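PDB 3KJJ: NMB1025 protein from Neisseria meningitidis serogroup B, which is of unknown function but belongs to the YjgF/RutC family, whose best-known members are trimeric enamine/imine deaminases. Local coordinates for residues I73-R76 against D80-E83; A82-V87 against V114-T119. One frame throughout, in Å; residues are numbered along the deposited sequence.

How the contacts relate
Contacts 1 and 2 both seat helix 81-91 on the sheet, on neighbouring antiparallel strands. Contact 1 joins the helix start to the end of strand 68-75. It is only partly buried, and D80 pairs outside the contact, with R113. Contact 2 lies one turn further along the helix and reaches strand 114-121, where all three touching residues are buried. Neither has a hydrogen bond between its segments. They differ in what does the touching: contact 1 sets a leucine methyl mainly against backbone, whereas contact 2 meets side chain to side chain. The strands are joined by a probable hydrogen bond from Y74 N to E115 O (2.9 Å), and L75 CD2 packs on V114 CG2 at 3.8 Å.

Contact 1 of 2, residues I73-R76 against D80-E83; sequences IYLR and DYAE
L75 meets the first turn of the helix through one methyl group, CD1. It lies 3.9 Å from Y81 CA and equally 3.9 Å from Y81 N. The carbonyl carbon of D80 is next, with D80 C 4.1 Å from L75 CD1. The contact is thus mainly methyl against backbone. The Y81 ring is met at its edge, near its plane, with L75 CD1 4.3 Å from Y81 CD1. No hydrogen bond crosses between the segments.

The side chain of L75 has CG opposite its own carbonyl carbon (chi1 -65°) and is extended beyond that, which carries CD1 to the helix. The same side chain also touches M84. D80 comes just before the helix and turns its carboxylate elsewhere: OD2 forms a salt bridge with R113, next to the start of strand 114-121. The Y81 side chain touches R100 and C102, and packs on A108 of the third subunit.

A short connection of a few residues lets the chain turn back from strand 68-75 into helix 81-91. This is the first half of a beta-alpha-beta crossover. The helix then leads to strand 99-104, which lies parallel beside strand 68-75. On the other edge of strand 68-75 runs antiparallel strand 114-121.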
# COMPACT_ATOMS: atom_id res chain seq x y z
N ILE B 73 -8.24 -1.01 -3.52
CA ILE B 73 -9.42 -1.84 -3.58
C ILE B 73 -9.00 -3.15 -4.21
O ILE B 73 -8.47 -3.17 -5.32
CB ILE B 73 -10.54 -1.20 -4.41
CG1 ILE B 73 -10.95 0.16 -3.81
CG2 ILE B 73 -11.77 -2.14 -4.50
CD1 ILE B 73 -11.72 1.05 -4.80
N TYR B 74 -9.19 -4.22 -3.45
CA TYR B 74 -8.89 -5.55 -3.90
C TYR B 74 -10.23 -6.19 -4.23
O TYR B 74 -11.13 -6.20 -3.39
CB TYR B 74 -8.15 -6.31 -2.80
CG TYR B 74 -6.81 -5.73 -2.39
CD1 TYR B 74 -5.68 -5.89 -3.19
CD2 TYR B 74 -6.67 -5.03 -1.18
CE1 TYR B 74 -4.45 -5.35 -2.81
CE2 TYR B 74 -5.46 -4.49 -0.81
CZ TYR B 74 -4.35 -4.66 -1.62
OH TYR B 74 -3.15 -4.13 -1.24
N LEU B 75 -10.39 -6.67 -5.45
CA LEU B 75 -11.57 -7.47 -5.80
C LEU B 75 -11.14 -8.90 -6.04
O LEU B 75 -10.07 -9.13 -6.61
CB LEU B 75 -12.26 -6.92 -7.05
CG LEU B 75 -12.89 -5.54 -6.98
CD1 LEU B 75 -13.24 -5.07 -8.40
CD2 LEU B 75 -14.14 -5.53 -6.09
N ARG B 76 -11.97 -9.84 -5.62
CA ARG B 76 -11.75 -11.25 -5.87
C ARG B 76 -11.82 -11.54 -7.37
O ARG B 76 -11.10 -12.40 -7.90
CB ARG B 76 -12.78 -12.10 -5.12
CG ARG B 76 -12.72 -13.58 -5.46
CD ARG B 76 -13.84 -14.38 -4.83
NE ARG B 76 -13.65 -15.81 -5.09
CZ ARG B 76 -12.76 -16.58 -4.46
NH1 ARG B 76 -11.98 -16.09 -3.52
NH2 ARG B 76 -12.68 -17.87 -4.77
N ASP B 80 -16.37 -7.64 -11.22
CA ASP B 80 -17.24 -6.87 -10.31
C ASP B 80 -16.86 -5.39 -10.26
O ASP B 80 -17.35 -4.65 -9.40
CB ASP B 80 -17.19 -7.44 -8.89
CG ASP B 80 -17.87 -8.80 -8.77
OD1 ASP B 80 -18.81 -9.09 -9.54
OD2 ASP B 80 -17.47 -9.58 -7.88
N TYR B 81 -15.98 -4.97 -11.17
CA TYR B 81 -15.45 -3.60 -11.22
C TYR B 81 -16.54 -2.52 -11.30
O TYR B 81 -16.60 -1.65 -10.43
CB TYR B 81 -14.47 -3.46 -12.39
CG TYR B 81 -13.61 -2.21 -12.39
CD1 TYR B 81 -12.74 -1.92 -11.34
CD2 TYR B 81 -13.65 -1.32 -13.47
CE1 TYR B 81 -11.93 -0.78 -11.36
CE2 TYR B 81 -12.84 -0.19 -13.50
CZ TYR B 81 -11.99 0.08 -12.44
OH TYR B 81 -11.20 1.21 -12.47
N ALA B 82 -17.39 -2.59 -12.32
CA ALA B 82 -18.45 -1.60 -12.49
C ALA B 82 -19.42 -1.56 -11.31
O ALA B 82 -19.86 -0.49 -10.91
CB ALA B 82 -19.19 -1.80 -13.82
N GLU B 83 -19.74 -2.73 -10.76
CA GLU B 83 -20.65 -2.82 -9.62
C GLU B 83 -20.07 -2.16 -8.38
O GLU B 83 -20.77 -1.43 -7.68
CB GLU B 83 -21.03 -4.28 -9.31
CG GLU B 83 -22.17 -4.42 -8.30
CD GLU B 83 -22.75 -5.83 -8.24
OE1 GLU B 83 -22.38 -6.68 -9.08
OE2 GLU B 83 -23.59 -6.10 -7.35

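Contact 2 of 2, residues A82-V87 against V114-T119; sequences AEMNGV and VEIKIT
M84, which meets V114 and I116 across the contact, sits in a helical turn closed by the hydrogen bond from V87 N to M84 O, 3.0 Å long. A second bond runs from G86 N to A82 O, also 3.0 Å. These backbone bonds hold the turn that presents M84 to strand 114-121. No hydrogen bond joins the helix to the strand here.

M84 is selenomethionine in this crystal. With CG anti to the backbone N (chi1 -178°) and a bend at chi2 (-78°), the SE-CE end reaches I116. M84 CE and I116 CD1 meet tip to tip at 3.5 Å. This is a short approach for two methyl groups, and the exact place of the CE methyl is uncertain, because M84 CE also comes improbably near I73 CD1. V114 touches nearer the helix: its CG2 is 4.3 Å from M84 CG. The two strand residues therefore take different parts of one side chain: I116 meets the CE end and V114 the CG methylene. They are alternate residues and face the same side of the sheet.

M84 also touches I73 of the neighbouring strand 68-75 and T47 of helix 43-60, and so lies between the two helices and the sheet. E115 and K117 project from the sheet's other face toward the second subunit, where K117 forms a salt bridge with D70 of that subunit.

No polar group takes part between the two segments. The helix and the strand are joined here by buried apolar contacts.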
# COMPACT_ATOMS: atom_id res chain seq x y z
N ALA B 82 -17.39 -2.59 -12.32
CA ALA B 82 -18.45 -1.60 -12.49
C ALA B 82 -19.42 -1.56 -11.31
O ALA B 82 -19.86 -0.49 -10.91
CB ALA B 82 -19.19 -1.80 -13.82
N GLU B 83 -19.74 -2.73 -10.76
CA GLU B 83 -20.65 -2.82 -9.62
C GLU B 83 -20.07 -2.16 -8.38
O GLU B 83 -20.77 -1.43 -7.68
CB GLU B 83 -21.03 -4.28 -9.31
CG GLU B 83 -22.17 -4.42 -8.30
CD GLU B 83 -22.75 -5.83 -8.24
OE1 GLU B 83 -22.38 -6.68 -9.08
OE2 GLU B 83 -23.59 -6.10 -7.35
N MSE B 84 -18.79 -2.44 -8.12
CA MSE B 84 -18.06 -1.83 -7.00
C MSE B 84 -18.04 -0.33 -7.20
O MSE B 84 -18.49 0.42 -6.32
CB MSE B 84 -16.65 -2.42 -6.86
CG MSE B 84 -15.81 -1.88 -5.69
SE MSE B 84 -15.03 -0.09 -6.02
CE MSE B 84 -14.67 0.36 -4.17
N ASN B 85 -17.55 0.10 -8.37
CA ASN B 85 -17.48 1.52 -8.76
C ASN B 85 -18.76 2.32 -8.56
O ASN B 85 -18.71 3.45 -8.11
CB ASN B 85 -17.04 1.67 -10.23
CG ASN B 85 -15.57 1.37 -10.43
OD1 ASN B 85 -14.78 1.39 -9.49
ND2 ASN B 85 -15.19 1.09 -11.67
N GLY B 86 -19.90 1.72 -8.89
CA GLY B 86 -21.19 2.38 -8.71
C GLY B 86 -21.44 2.81 -7.28
O GLY B 86 -21.98 3.89 -7.03
N VAL B 87 -21.02 1.97 -6.33
CA VAL B 87 -21.20 2.25 -4.93
C VAL B 87 -20.12 3.23 -4.45
O VAL B 87 -20.43 4.22 -3.78
CB VAL B 87 -21.29 0.96 -4.09
CG1 VAL B 87 -21.35 1.26 -2.59
CG2 VAL B 87 -22.52 0.14 -4.53
N VAL B 114 -14.70 -8.11 -2.03
CA VAL B 114 -14.02 -6.81 -1.94
C VAL B 114 -13.37 -6.58 -0.57
O VAL B 114 -13.86 -7.03 0.46
CB VAL B 114 -14.98 -5.63 -2.32
CG1 VAL B 114 -16.16 -5.51 -1.31
CG2 VAL B 114 -14.22 -4.30 -2.46
N GLU B 115 -12.24 -5.88 -0.60
CA GLU B 115 -11.54 -5.45 0.60
C GLU B 115 -10.93 -4.10 0.26
O GLU B 115 -10.35 -3.92 -0.81
CB GLU B 115 -10.44 -6.47 0.99
CG GLU B 115 -9.66 -6.13 2.26
CD GLU B 115 -8.79 -7.29 2.77
OE1 GLU B 115 -9.03 -8.45 2.38
OE2 GLU B 115 -7.87 -7.04 3.57
N ILE B 116 -11.09 -3.12 1.15
CA ILE B 116 -10.57 -1.78 0.88
C ILE B 116 -9.66 -1.33 2.01
O ILE B 116 -10.05 -1.38 3.20
CB ILE B 116 -11.71 -0.75 0.62
CG1 ILE B 116 -12.60 -1.22 -0.53
CG2 ILE B 116 -11.13 0.65 0.36
CD1 ILE B 116 -13.84 -0.35 -0.80
N LYS B 117 -8.46 -0.92 1.62
CA LYS B 117 -7.41 -0.48 2.53
C LYS B 117 -7.20 1.03 2.37
O LYS B 117 -6.87 1.51 1.29
CB LYS B 117 -6.11 -1.21 2.20
CG LYS B 117 -4.90 -0.80 3.05
CD LYS B 117 -4.77 -1.68 4.26
CE LYS B 117 -3.33 -1.73 4.72
NZ LYS B 117 -3.24 -2.24 6.12
N ILE B 118 -7.37 1.75 3.48
CA ILE B 118 -7.42 3.21 3.48
C ILE B 118 -6.22 3.80 4.23
O ILE B 118 -5.83 3.27 5.28
CB ILE B 118 -8.71 3.72 4.19
CG1 ILE B 118 -9.97 3.32 3.43
CG2 ILE B 118 -8.66 5.24 4.41
CD1 ILE B 118 -10.16 3.98 2.09
N THR B 119 -5.67 4.88 3.67
CA THR B 119 -4.79 5.81 4.37
C THR B 119 -5.49 7.17 4.39
O THR B 119 -6.01 7.63 3.37
CB THR B 119 -3.43 5.97 3.64
OG1 THR B 119 -2.92 4.69 3.25
CG2 THR B 119 -2.38 6.67 4.55